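Local atomic coordinates of Lin0431 protein (Listeria innocua, PDB entry 3LD7), a protein that is of unknown function but belongs to the NusG domain II family, the fragment here being a mostly beta-stranded piece of the longer protein. Residues D6-I11 / S71-T76; E50-K55 / V86-T91. All coordinates share one frame; numbering follows the deposited sequence.

Interaction 1 of 2, residues D6-I11 / S71-T76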
ATOM      1  N   ASP A   6     -14.439 -13.242   0.845  1.00 49.39           N
ATOM      2  CA  ASP A   6     -14.110 -12.360  -0.263  1.00 45.09           C
ATOM      3  C   ASP A   6     -12.693 -12.661  -0.775  1.00 40.43           C
ATOM      4  O   ASP A   6     -11.849 -13.179  -0.041  1.00 41.67           O
ATOM      5  CB  ASP A   6     -14.227 -10.902   0.212  1.00 45.89           C
ATOM      6  CG  ASP A   6     -14.351  -9.907  -0.934  1.00 46.09           C
ATOM      7  OD1 ASP A   6     -14.491 -10.338  -2.102  1.00 46.13           O
ATOM      8  OD2 ASP A   6     -14.315  -8.682  -0.658  1.00 45.01           O
ATOM      9  N   GLU A   7     -12.453 -12.371  -2.047  1.00 35.33           N
ATOM     10  CA  GLU A   7     -11.110 -12.441  -2.622  1.00 32.73           C
ATOM     11  C   GLU A   7     -10.726 -11.045  -3.061  1.00 28.87           C
ATOM     12  O   GLU A   7     -11.455 -10.424  -3.835  1.00 29.82           O
ATOM     13  CB  GLU A   7     -11.095 -13.352  -3.839  1.00 37.67           C
ATOM     14  CG  GLU A   7     -11.292 -14.822  -3.524  1.00 43.89           C
ATOM     15  CD  GLU A   7     -11.296 -15.677  -4.780  1.00 49.17           C
ATOM     16  OE1 GLU A   7     -12.052 -15.351  -5.723  1.00 50.25           O
ATOM     17  OE2 GLU A   7     -10.543 -16.674  -4.822  1.00 51.78           O
ATOM     18  N   VAL A   8      -9.586 -10.552  -2.587  1.00 23.70           N
ATOM     19  CA  VAL A   8      -9.213  -9.159  -2.840  1.00 20.32           C
ATOM     20  C   VAL A   8      -7.809  -8.979  -3.396  1.00 20.35           C
ATOM     21  O   VAL A   8      -6.925  -9.832  -3.208  1.00 20.88           O
ATOM     22  CB  VAL A   8      -9.385  -8.278  -1.575  1.00 20.40           C
ATOM     23  CG1 VAL A   8     -10.849  -8.287  -1.147  1.00 21.69           C
ATOM     24  CG2 VAL A   8      -8.482  -8.762  -0.441  1.00 21.21           C
ATOM     25  N   VAL A   9      -7.616  -7.849  -4.075  1.00 20.10           N
ATOM     26  CA  VAL A   9      -6.335  -7.496  -4.667  1.00 20.63           C
ATOM     27  C   VAL A   9      -6.010  -6.084  -4.229  1.00 18.97           C
ATOM     28  O   VAL A   9      -6.894  -5.226  -4.216  1.00 20.89           O
ATOM     29  CB  VAL A   9      -6.387  -7.527  -6.212  1.00 19.96           C
ATOM     30  CG1 VAL A   9      -5.046  -7.201  -6.793  1.00 20.48           C
ATOM     31  CG2 VAL A   9      -6.817  -8.887  -6.709  1.00 23.90           C
ATOM     32  N   ALA A  10      -4.757  -5.842  -3.859  1.00 16.33           N
ATOM     33  CA  ALA A  10      -4.321  -4.505  -3.520  1.00 15.19           C
ATOM     34  C   ALA A  10      -3.649  -3.880  -4.733  1.00 15.64           C
ATOM     35  O   ALA A  10      -2.708  -4.446  -5.300  1.00 17.28           O
ATOM     36  CB  ALA A  10      -3.359  -4.550  -2.356  1.00 17.88           C
ATOM     37  N   ILE A  11      -4.131  -2.703  -5.127  1.00 14.81           N
ATOM     38  CA  ILE A  11      -3.571  -1.971  -6.251  1.00 16.48           C
ATOM     39  C   ILE A  11      -2.764  -0.819  -5.676  1.00 15.15           C
ATOM     40  O   ILE A  11      -3.296   0.048  -4.975  1.00 15.57           O
ATOM     41  CB  ILE A  11      -4.679  -1.438  -7.206  1.00 16.96           C
ATOM     42  CG1 ILE A  11      -5.703  -2.534  -7.526  1.00 20.93           C
ATOM     43  CG2 ILE A  11      -4.055  -0.805  -8.473  1.00 17.64           C
ATOM     44  CD1 ILE A  11      -5.167  -3.620  -8.334  1.00 23.39           C
ATOM     45  N   SER A  71      -7.051  -4.510   4.651  1.00 21.73           N
ATOM     46  CA  SER A  71      -7.225  -5.861   4.134  1.00 22.37           C
ATOM     47  C   SER A  71      -8.569  -6.123   3.464  1.00 22.85           C
ATOM     48  O   SER A  71      -8.755  -7.165   2.840  1.00 24.20           O
ATOM     49  CB  SER A  71      -7.025  -6.884   5.257  1.00 23.24           C
ATOM     50  OG  SER A  71      -8.094  -6.801   6.197  1.00 27.82           O
ATOM     51  N   LYS A  72      -9.498  -5.184   3.589  1.00 22.57           N
ATOM     52  CA  LYS A  72     -10.851  -5.395   3.103  1.00 23.93           C
ATOM     53  C   LYS A  72     -11.180  -4.637   1.824  1.00 22.55           C
ATOM     54  O   LYS A  72     -10.645  -3.561   1.579  1.00 22.32           O
ATOM     55  CB  LYS A  72     -11.862  -5.021   4.186  1.00 25.61           C
ATOM     56  CG  LYS A  72     -11.835  -5.967   5.374  1.00 30.32           C
ATOM     57  CD  LYS A  72     -13.003  -5.701   6.312  1.00 36.56           C
ATOM     58  CE  LYS A  72     -12.986  -6.655   7.499  1.00 41.33           C
ATOM     59  NZ  LYS A  72     -13.069  -8.085   7.081  1.00 44.03           N
ATOM     60  N   ALA A  73     -12.069  -5.204   1.015  1.00 25.58           N
ATOM     61  CA  ALA A  73     -12.590  -4.500  -0.158  1.00 25.36           C
ATOM     62  C   ALA A  73     -13.079  -3.119   0.235  1.00 25.74           C
ATOM     63  O   ALA A  73     -13.855  -2.972   1.174  1.00 27.70           O
ATOM     64  CB  ALA A  73     -13.726  -5.294  -0.802  1.00 25.71           C
ATOM     65  N   GLY A  74     -12.623  -2.114  -0.502  1.00 24.06           N
ATOM     66  CA  GLY A  74     -12.992  -0.737  -0.239  1.00 24.80           C
ATOM     67  C   GLY A  74     -11.995   0.011   0.615  1.00 24.46           C
ATOM     68  O   GLY A  74     -12.045   1.241   0.681  1.00 27.07           O
ATOM     69  N   ASP A  75     -11.092  -0.713   1.277  1.00 22.56           N
ATOM     70  CA  ASP A  75     -10.040  -0.065   2.057  1.00 20.71           C
ATOM     71  C   ASP A  75      -9.088   0.684   1.150  1.00 20.11           C
ATOM     72  O   ASP A  75      -8.802   0.237   0.041  1.00 20.88           O
ATOM     73  CB  ASP A  75      -9.217  -1.093   2.847  1.00 20.87           C
ATOM     74  CG  ASP A  75      -9.945  -1.619   4.075  1.00 23.40           C
ATOM     75  OD1 ASP A  75     -11.064  -1.128   4.413  1.00 26.67           O
ATOM     76  OD2 ASP A  75      -9.367  -2.532   4.715  1.00 24.05           O
ATOM     77  N   THR A  76      -8.589   1.814   1.639  1.00 18.60           N
ATOM     78  CA  THR A  76      -7.549   2.571   0.950  1.00 16.32           C
ATOM     79  C   THR A  76      -6.484   3.044   1.903  1.00 16.35           C
ATOM     80  O   THR A  76      -6.703   3.128   3.122  1.00 17.94           O
ATOM     81  CB  THR A  76      -8.138   3.823   0.258  1.00 18.43           C
ATOM     82  OG1 THR A  76      -8.790   4.666   1.231  1.00 21.76           O
ATOM     83  CG2 THR A  76      -9.142   3.422  -0.803  1.00 20.24           C
TER
HETATM   84  O   HOH W   1     -13.281  -7.786   1.599  1.00 28.36           O
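One water is held by two groups, donating to Asp-6 OD2 over 2.6 Å and accepting from the backbone Ala-73 N over 2.9 Å. The CB of Asp-6 faces the loop, and with CG anti to the backbone N (chi1 -161°) OD2 comes 3.4 Å from Ala-73 CB. The other oxygen, OD1, is hydrogen-bonded to Ser-90 OG on the neighbouring strand, so the group is held at both ends.

Beside this polar bridge, Val-8, at the start of strand 8-14, puts its two methyls to separate uses. CG1 lies 4.2 Å from Ala-73 CB in a light apolar contact, while CG2 approaches the carbonyl of the loop, 3.7 Å from Ser-71 O. The same methyls also pack on Ile-88, and Leu-24 touches this side chain too.

The loop keeps its own shape. Lys-72 to Asp-75 form a type II beta turn, closed by Asp-75 N to Lys-72 O, with Gly-74 at the third position, where phi is positive (95°). Asp-75 then reaches back: its OD2 takes Ser-71 N (3.0 Å) on the anti lone pair and Lys-72 N (2.9 Å) from above the carboxylate plane, 60° out of it. Two backbone N-H groups thus share one oxygen and fix the approach to the turn.

This is the connection between helix 63-67 and strand 76-79 lying against the first strand of the NusG domain II fold. With just a few methyls meeting and a water carrying the polar link, the chemistry implies a shallow, partly hydrated contact near the surface, with Val-8 on its buried side.

Interaction 2 of 2, residues E50-K55 / V86-T91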
ATOM      1  N   GLU A  50      -2.416 -11.494   4.620  1.00 17.03           N
ATOM      2  CA  GLU A  50      -3.421 -10.912   3.724  1.00 18.24           C
ATOM      3  C   GLU A  50      -3.633  -9.428   3.956  1.00 18.23           C
ATOM      4  O   GLU A  50      -4.662  -8.887   3.565  1.00 20.73           O
ATOM      5  CB  GLU A  50      -4.742 -11.680   3.830  1.00 18.99           C
ATOM      6  CG  GLU A  50      -4.501 -13.168   3.657  1.00 20.62           C
ATOM      7  CD  GLU A  50      -5.749 -13.991   3.388  1.00 23.92           C
ATOM      8  OE1 GLU A  50      -6.888 -13.480   3.577  1.00 27.21           O
ATOM      9  OE2 GLU A  50      -5.573 -15.179   3.003  1.00 24.91           O
ATOM     10  N   ARG A  51      -2.682  -8.779   4.624  1.00 17.80           N
ATOM     11  CA  ARG A  51      -2.815  -7.350   4.959  1.00 18.29           C
ATOM     12  C   ARG A  51      -1.690  -6.537   4.339  1.00 16.17           C
ATOM     13  O   ARG A  51      -0.575  -7.053   4.085  1.00 17.18           O
ATOM     14  CB  ARG A  51      -2.743  -7.137   6.485  1.00 21.54           C
ATOM     15  CG  ARG A  51      -3.662  -7.943   7.346  1.00 28.42           C
ATOM     16  CD  ARG A  51      -3.392  -7.602   8.830  1.00 32.82           C
ATOM     17  NE  ARG A  51      -2.034  -7.989   9.235  1.00 37.94           N
ATOM     18  CZ  ARG A  51      -1.456  -7.632  10.381  1.00 40.84           C
ATOM     19  NH1 ARG A  51      -2.110  -6.872  11.247  1.00 38.88           N
ATOM     20  NH2 ARG A  51      -0.217  -8.036  10.659  1.00 43.63           N
ATOM     21  N   ILE A  52      -1.952  -5.258   4.115  1.00 15.48           N
ATOM     22  CA  ILE A  52      -0.938  -4.372   3.567  1.00 15.84           C
ATOM     23  C   ILE A  52      -0.906  -3.062   4.350  1.00 14.77           C
ATOM     24  O   ILE A  52      -1.939  -2.611   4.860  1.00 15.45           O
ATOM     25  CB  ILE A  52      -1.196  -4.113   2.061  1.00 16.01           C
ATOM     26  CG1 ILE A  52      -0.047  -3.320   1.429  1.00 16.71           C
ATOM     27  CG2 ILE A  52      -2.574  -3.477   1.833  1.00 16.51           C
ATOM     28  CD1 ILE A  52      -0.157  -3.228  -0.098  1.00 18.39           C
ATOM     29  N   ARG A  53       0.274  -2.462   4.462  1.00 13.49           N
ATOM     30  CA  ARG A  53       0.391  -1.132   5.057  1.00 12.47           C
ATOM     31  C   ARG A  53       1.572  -0.399   4.477  1.00 13.05           C
ATOM     32  O   ARG A  53       2.449  -1.006   3.845  1.00 14.63           O
ATOM     33  CB  ARG A  53       0.600  -1.205   6.577  1.00 14.70           C
ATOM     34  CG  ARG A  53       1.965  -1.751   7.007  1.00 15.63           C
ATOM     35  CD  ARG A  53       2.161  -1.681   8.513  1.00 15.59           C
ATOM     36  NE  ARG A  53       3.369  -2.380   8.922  1.00 17.01           N
ATOM     37  CZ  ARG A  53       3.712  -2.593  10.187  1.00 18.84           C
ATOM     38  NH1 ARG A  53       2.965  -2.105  11.183  1.00 22.51           N
ATOM     39  NH2 ARG A  53       4.801  -3.293  10.454  1.00 20.16           N
ATOM     40  N   ILE A  54       1.605   0.911   4.717  1.00 14.04           N
ATOM     41  CA  ILE A  54       2.860   1.638   4.612  1.00 14.74           C
ATOM     42  C   ILE A  54       3.556   1.469   5.952  1.00 15.48           C
ATOM     43  O   ILE A  54       3.079   1.959   6.984  1.00 17.86           O
ATOM     44  CB  ILE A  54       2.697   3.116   4.305  1.00 13.66           C
ATOM     45  CG1 ILE A  54       1.872   3.346   3.028  1.00 14.90           C
ATOM     46  CG2 ILE A  54       4.089   3.776   4.209  1.00 15.70           C
ATOM     47  CD1 ILE A  54       1.456   4.829   2.863  1.00 18.09           C
ATOM     48  N   LYS A  55       4.663   0.728   5.955  1.00 14.97           N
ATOM     49  CA  LYS A  55       5.372   0.471   7.197  1.00 16.84           C
ATOM     50  C   LYS A  55       6.055   1.729   7.710  1.00 17.65           C
ATOM     51  O   LYS A  55       6.022   2.032   8.922  1.00 18.80           O
ATOM     52  CB  LYS A  55       6.409  -0.646   7.003  1.00 18.30           C
ATOM     53  CG  LYS A  55       7.210  -0.945   8.267  1.00 21.15           C
ATOM     54  CD  LYS A  55       8.115  -2.147   8.094  1.00 24.78           C
ATOM     55  CE  LYS A  55       8.848  -2.457   9.410  1.00 29.67           C
ATOM     56  NZ  LYS A  55       9.672  -3.681   9.329  1.00 32.82           N
ATOM     57  N   VAL A  86      -3.061   3.234  -2.262  1.00 13.77           N
ATOM     58  CA  VAL A  86      -3.357   1.813  -2.240  1.00 13.88           C
ATOM     59  C   VAL A  86      -4.867   1.656  -2.204  1.00 13.81           C
ATOM     60  O   VAL A  86      -5.545   2.287  -1.389  1.00 16.18           O
ATOM     61  CB  VAL A  86      -2.790   1.141  -0.969  1.00 14.30           C
ATOM     62  CG1 VAL A  86      -3.174  -0.352  -0.940  1.00 16.66           C
ATOM     63  CG2 VAL A  86      -1.280   1.333  -0.877  1.00 16.16           C
ATOM     64  N   GLU A  87      -5.405   0.839  -3.105  1.00 15.77           N
ATOM     65  CA  GLU A  87      -6.825   0.539  -3.114  1.00 17.55           C
ATOM     66  C   GLU A  87      -6.977  -0.968  -3.058  1.00 16.89           C
ATOM     67  O   GLU A  87      -6.347  -1.679  -3.843  1.00 19.69           O
ATOM     68  CB  GLU A  87      -7.453   1.055  -4.411  1.00 22.63           C
ATOM     69  CG  GLU A  87      -8.874   0.692  -4.555  1.00 29.46           C
ATOM     70  CD  GLU A  87      -9.524   1.326  -5.769  1.00 33.12           C
ATOM     71  OE1 GLU A  87      -8.810   1.861  -6.656  1.00 34.46           O
ATOM     72  OE2 GLU A  87     -10.762   1.280  -5.836  1.00 35.54           O
ATOM     73  N   ILE A  88      -7.818  -1.463  -2.159  1.00 16.82           N
ATOM     74  CA  ILE A  88      -8.138  -2.883  -2.124  1.00 18.69           C
ATOM     75  C   ILE A  88      -9.477  -3.119  -2.796  1.00 20.85           C
ATOM     76  O   ILE A  88     -10.493  -2.491  -2.436  1.00 23.49           O
ATOM     77  CB  ILE A  88      -8.142  -3.435  -0.700  1.00 19.71           C
ATOM     78  CG1 ILE A  88      -6.753  -3.212  -0.077  1.00 20.82           C
ATOM     79  CG2 ILE A  88      -8.542  -4.935  -0.684  1.00 20.78           C
ATOM     80  CD1 ILE A  88      -6.599  -3.843   1.291  1.00 23.94           C
ATOM     81  N   LYS A  89      -9.465  -4.002  -3.796  1.00 22.13           N
ATOM     82  CA  LYS A  89     -10.651  -4.271  -4.611  1.00 24.93           C
ATOM     83  C   LYS A  89     -11.042  -5.739  -4.520  1.00 25.14           C
ATOM     84  O   LYS A  89     -10.187  -6.616  -4.487  1.00 25.77           O
ATOM     85  CB  LYS A  89     -10.388  -3.934  -6.085  1.00 27.20           C
ATOM     86  CG  LYS A  89     -10.042  -2.476  -6.381  1.00 31.31           C
ATOM     87  CD  LYS A  89      -9.959  -2.249  -7.895  1.00 33.26           C
ATOM     88  CE  LYS A  89      -9.785  -0.778  -8.226  1.00 37.43           C
ATOM     89  NZ  LYS A  89      -9.879  -0.496  -9.690  1.00 39.44           N
ATOM     90  N   SER A  90     -12.336  -6.007  -4.499  1.00 27.08           N
ATOM     91  CA  SER A  90     -12.809  -7.373  -4.593  1.00 29.98           C
ATOM     92  C   SER A  90     -12.645  -7.822  -6.043  1.00 33.89           C
ATOM     93  O   SER A  90     -12.797  -7.023  -6.958  1.00 35.23           O
ATOM     94  CB  SER A  90     -14.279  -7.444  -4.187  1.00 32.15           C
ATOM     95  OG  SER A  90     -14.780  -8.762  -4.333  1.00 35.08           O
ATOM     96  N   THR A  91     -12.321  -9.090  -6.266  1.00 36.88           N
ATOM     97  CA  THR A  91     -12.292  -9.604  -7.633  1.00 40.57           C
ATOM     98  C   THR A  91     -13.599 -10.331  -7.947  1.00 44.03           C
ATOM     99  O   THR A  91     -13.808 -10.884  -9.033  1.00 44.82           O
ATOM    100  CB  THR A  91     -11.102 -10.534  -7.874  1.00 42.39           C
ATOM    101  OG1 THR A  91     -11.150 -11.625  -6.947  1.00 43.27           O
ATOM    102  CG2 THR A  91      -9.800  -9.779  -7.697  1.00 42.44           C
TER
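Ile-52 lays its CG2 methyl over the inner face of strand 84-90, touching both Val-86 and Ile-88. This is sheet-on-sheet packing: strand 51-57 is an edge of the three-stranded antiparallel sheet, strand 84-90 lies inside the four-stranded one, and the three residues belong to the buried core of the NusG domain II fold.

The side chains of Ile-52 and Ile-88 run antiparallel, each passing alongside the other. Ile-52 has CG1 anti to its backbone N (chi1 -173°), which leaves CG2 as the branch that meets the other strand. On the far side, Ile-88 sends its CG1 arm anti to the carbonyl carbon, and the terminal CD1 does the touching. Val-86 contributes one methyl, CG1, and also packs on Met-45, Ile-12 and Ile-77, while Ile-52 itself touches Val-47 and Ile-12.

The opposite face of strand 84-90 is polar. There Glu-87 and Lys-89 form a long ion pair, with NZ 4.0 Å from OE1. Between the two strands the contacts are methyl to methyl: Ile-52 CG2 sits 4.1 Å from Ile-88 CD1 and 4.2 Å from Val-86 CG1.

How the interactions relate
The centres of the two contacts are about 5 Å apart, and their segments alternate along the chain: 6-11, 50-55, 71-76, then 86-91. Strands 8-14 and 84-90 are antiparallel neighbours in the four-stranded sheet, joined by backbone bonds such as Ile-11 N to Glu-87 O (2.8 Å). Interaction 1 lies farther from the chain centre (about 11 Å, centre to centre, against 6 Å), where the loop before strand 76-79 meets the start of strand 8-14; interaction 2 lies deeper, between the two sheets. Ile-88 CG2 packs 3.4 Å from Lys-72 O. The fragment's first and last strands are therefore tied into one compact domain, its buried core and more exposed loop contact touching through Ile-88 and through Asp-6 with Ser-90.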